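Local coordinates for F-actin-capping protein subunit alpha (Plasmodium berghei, PDB 7A0H) that probably caps the fast-growing barbed ends of actin filaments without severing them, and is built as an asymmetric homodimer of alpha subunits, at residues Gly22-Phe25 and Asp26-Asn30. Residues are numbered along the deposited sequence; the frame is centred on the assembly and turned at random.
Sequences GKVF and DLISN
V24 and I28 run alongside each other in the same direction, one turn apart on helix 21-35, and meet through their CG1 atoms at 4.2 Å. The pair, i to i+4 neighbours, forms part of the buried face of the helix, turned to helices 3-18 and 39-55. The V24 branch that touches I28 is the one set opposite the backbone nitrogen (chi1 173°), while CG1 of I28 leans back over the preceding turn, 3.2 Å from V24 O. I28 N also donates to V24 O at 2.8 Å. L27 N to K23 O, likewise 2.8 Å, and S29 N to F25 O, 3.1 Å, complete three successive alpha-helical bonds.

The outer face is arranged differently. The side chains of F25 and D26 are set roughly perpendicular, with ring and carboxylate planes 82° apart. F25 CG stands anti to its own backbone N, beside the carbonyl carbon, which brings the ring edge to the next amide: D26 N lies near the ring plane, 3.4 Å from F25 CD2. D26 OD1 comes to 3.8 Å from F25 CD2. Both side chains are exposed.

The buried side faces two neighbouring helices: V24 packs on I49 and I28 on I45 of helix 39-55, while I28 and L27 reach L16 of helix 3-18, where L27 also meets V15. At the dimer interface, K23 packs on N18 and N30 on F11 of the second subunit.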
ATOM      1  N   GLY A  22      -6.364  -0.932   7.774  1.00 67.26           N
ATOM      2  CA  GLY A  22      -7.136   0.115   8.402  1.00 74.57           C
ATOM      3  C   GLY A  22      -8.372   0.578   7.636  1.00 72.65           C
ATOM      4  O   GLY A  22      -9.145   1.345   8.203  1.00 74.78           O
ATOM      5  N   LYS A  23      -8.510   0.238   6.358  1.00 61.95           N
ATOM      6  CA  LYS A  23      -9.664   0.629   5.553  1.00 70.48           C
ATOM      7  C   LYS A  23     -10.646  -0.518   5.339  1.00 75.10           C
ATOM      8  O   LYS A  23     -11.664  -0.338   4.672  1.00 71.93           O
ATOM      9  CB  LYS A  23      -9.225   1.181   4.197  1.00 66.52           C
ATOM     10  CG  LYS A  23      -8.441   2.481   4.260  1.00 85.11           C
ATOM     11  CD  LYS A  23      -7.950   2.885   2.861  1.00 95.38           C
ATOM     12  CE  LYS A  23      -7.370   4.300   2.808  1.00 99.64           C
ATOM     13  NZ  LYS A  23      -6.818   4.605   1.451  1.00104.16           N
ATOM     14  N   VAL A  24     -10.315  -1.715   5.794  1.00 71.44           N
ATOM     15  CA  VAL A  24     -11.108  -2.883   5.452  1.00 66.46           C
ATOM     16  C   VAL A  24     -12.517  -2.767   6.015  1.00 67.73           C
ATOM     17  O   VAL A  24     -13.501  -2.941   5.300  1.00 75.06           O
ATOM     18  CB  VAL A  24     -10.394  -4.147   5.951  1.00 62.43           C
ATOM     19  CG1 VAL A  24     -11.297  -5.366   5.750  1.00 84.71           C
ATOM     20  CG2 VAL A  24      -9.030  -4.259   5.247  1.00 68.43           C
ATOM     21  N   PHE A  25     -12.627  -2.446   7.303  1.00 65.21           N
ATOM     22  CA  PHE A  25     -13.918  -2.302   7.950  1.00 64.18           C
ATOM     23  C   PHE A  25     -14.783  -1.281   7.232  1.00 76.53           C
ATOM     24  O   PHE A  25     -15.941  -1.561   6.917  1.00 87.92           O
ATOM     25  CB  PHE A  25     -13.747  -1.900   9.408  1.00 86.22           C
ATOM     26  CG  PHE A  25     -15.039  -1.807  10.137  1.00110.32           C
ATOM     27  CD1 PHE A  25     -15.497  -2.839  10.935  1.00 86.09           C
ATOM     28  CD2 PHE A  25     -15.844  -0.668   9.990  1.00109.06           C
ATOM     29  CE1 PHE A  25     -16.716  -2.723  11.591  1.00133.50           C
ATOM     30  CE2 PHE A  25     -17.065  -0.556  10.634  1.00 78.89           C
ATOM     31  CZ  PHE A  25     -17.511  -1.569  11.418  1.00 92.20           C
ATOM     32  N   ASP A  26     -14.264  -0.071   7.015  1.00 80.09           N
ATOM     33  CA  ASP A  26     -15.030   0.931   6.291  1.00 81.81           C
ATOM     34  C   ASP A  26     -15.395   0.371   4.932  1.00 85.22           C
ATOM     35  O   ASP A  26     -16.544   0.502   4.479  1.00 87.06           O
ATOM     36  CB  ASP A  26     -14.282   2.254   6.161  1.00 84.76           C
ATOM     37  CG  ASP A  26     -13.994   2.918   7.535  1.00 98.07           C
ATOM     38  OD1 ASP A  26     -14.729   2.652   8.524  1.00 84.97           O
ATOM     39  OD2 ASP A  26     -13.028   3.716   7.613  1.00100.22           O
ATOM     40  N   LEU A  27     -14.455  -0.319   4.285  1.00 84.83           N
ATOM     41  CA  LEU A  27     -14.739  -0.826   2.941  1.00 93.46           C
ATOM     42  C   LEU A  27     -15.893  -1.838   2.955  1.00 96.26           C
ATOM     43  O   LEU A  27     -16.766  -1.803   2.069  1.00 94.54           O
ATOM     44  CB  LEU A  27     -13.493  -1.449   2.326  1.00 87.98           C
ATOM     45  CG  LEU A  27     -13.750  -1.962   0.899  1.00 95.84           C
ATOM     46  CD1 LEU A  27     -14.299  -0.841   0.018  1.00 93.41           C
ATOM     47  CD2 LEU A  27     -12.465  -2.537   0.303  1.00 95.06           C
ATOM     48  N   ILE A  28     -15.902  -2.751   3.937  1.00 94.15           N
ATOM     49  CA  ILE A  28     -16.971  -3.730   4.054  1.00 79.08           C
ATOM     50  C   ILE A  28     -18.314  -3.035   4.206  1.00107.14           C
ATOM     51  O   ILE A  28     -19.278  -3.323   3.472  1.00101.18           O
ATOM     52  CB  ILE A  28     -16.725  -4.664   5.259  1.00 87.73           C
ATOM     53  CG1 ILE A  28     -15.422  -5.441   5.110  1.00 89.35           C
ATOM     54  CG2 ILE A  28     -17.993  -5.517   5.485  1.00 93.59           C
ATOM     55  CD1 ILE A  28     -15.179  -6.004   3.735  1.00 95.00           C
ATOM     56  N   SER A  29     -18.408  -2.116   5.180  1.00105.18           N
ATOM     57  CA  SER A  29     -19.621  -1.341   5.414  1.00 97.35           C
ATOM     58  C   SER A  29     -20.173  -0.736   4.133  1.00109.74           C
ATOM     59  O   SER A  29     -21.396  -0.707   3.928  1.00118.09           O
ATOM     60  CB  SER A  29     -19.358  -0.246   6.444  1.00 91.19           C
ATOM     61  OG  SER A  29     -20.440   0.663   6.493  1.00120.43           O
ATOM     62  N   ASN A  30     -19.303  -0.207   3.266  1.00107.78           N
ATOM     63  CA  ASN A  30     -19.795   0.391   2.033  1.00106.76           C
ATOM     64  C   ASN A  30     -20.311  -0.689   1.095  1.00108.35           C
ATOM     65  O   ASN A  30     -21.231  -0.451   0.309  1.00146.78           O
ATOM     66  CB  ASN A  30     -18.695   1.188   1.314  1.00103.07           C
ATOM     67  CG  ASN A  30     -18.400   2.542   1.953  1.00112.11           C
ATOM     68  OD1 ASN A  30     -19.193   3.072   2.730  1.00132.66           O
ATOM     69  ND2 ASN A  30     -17.250   3.117   1.604  1.00142.42           N
TER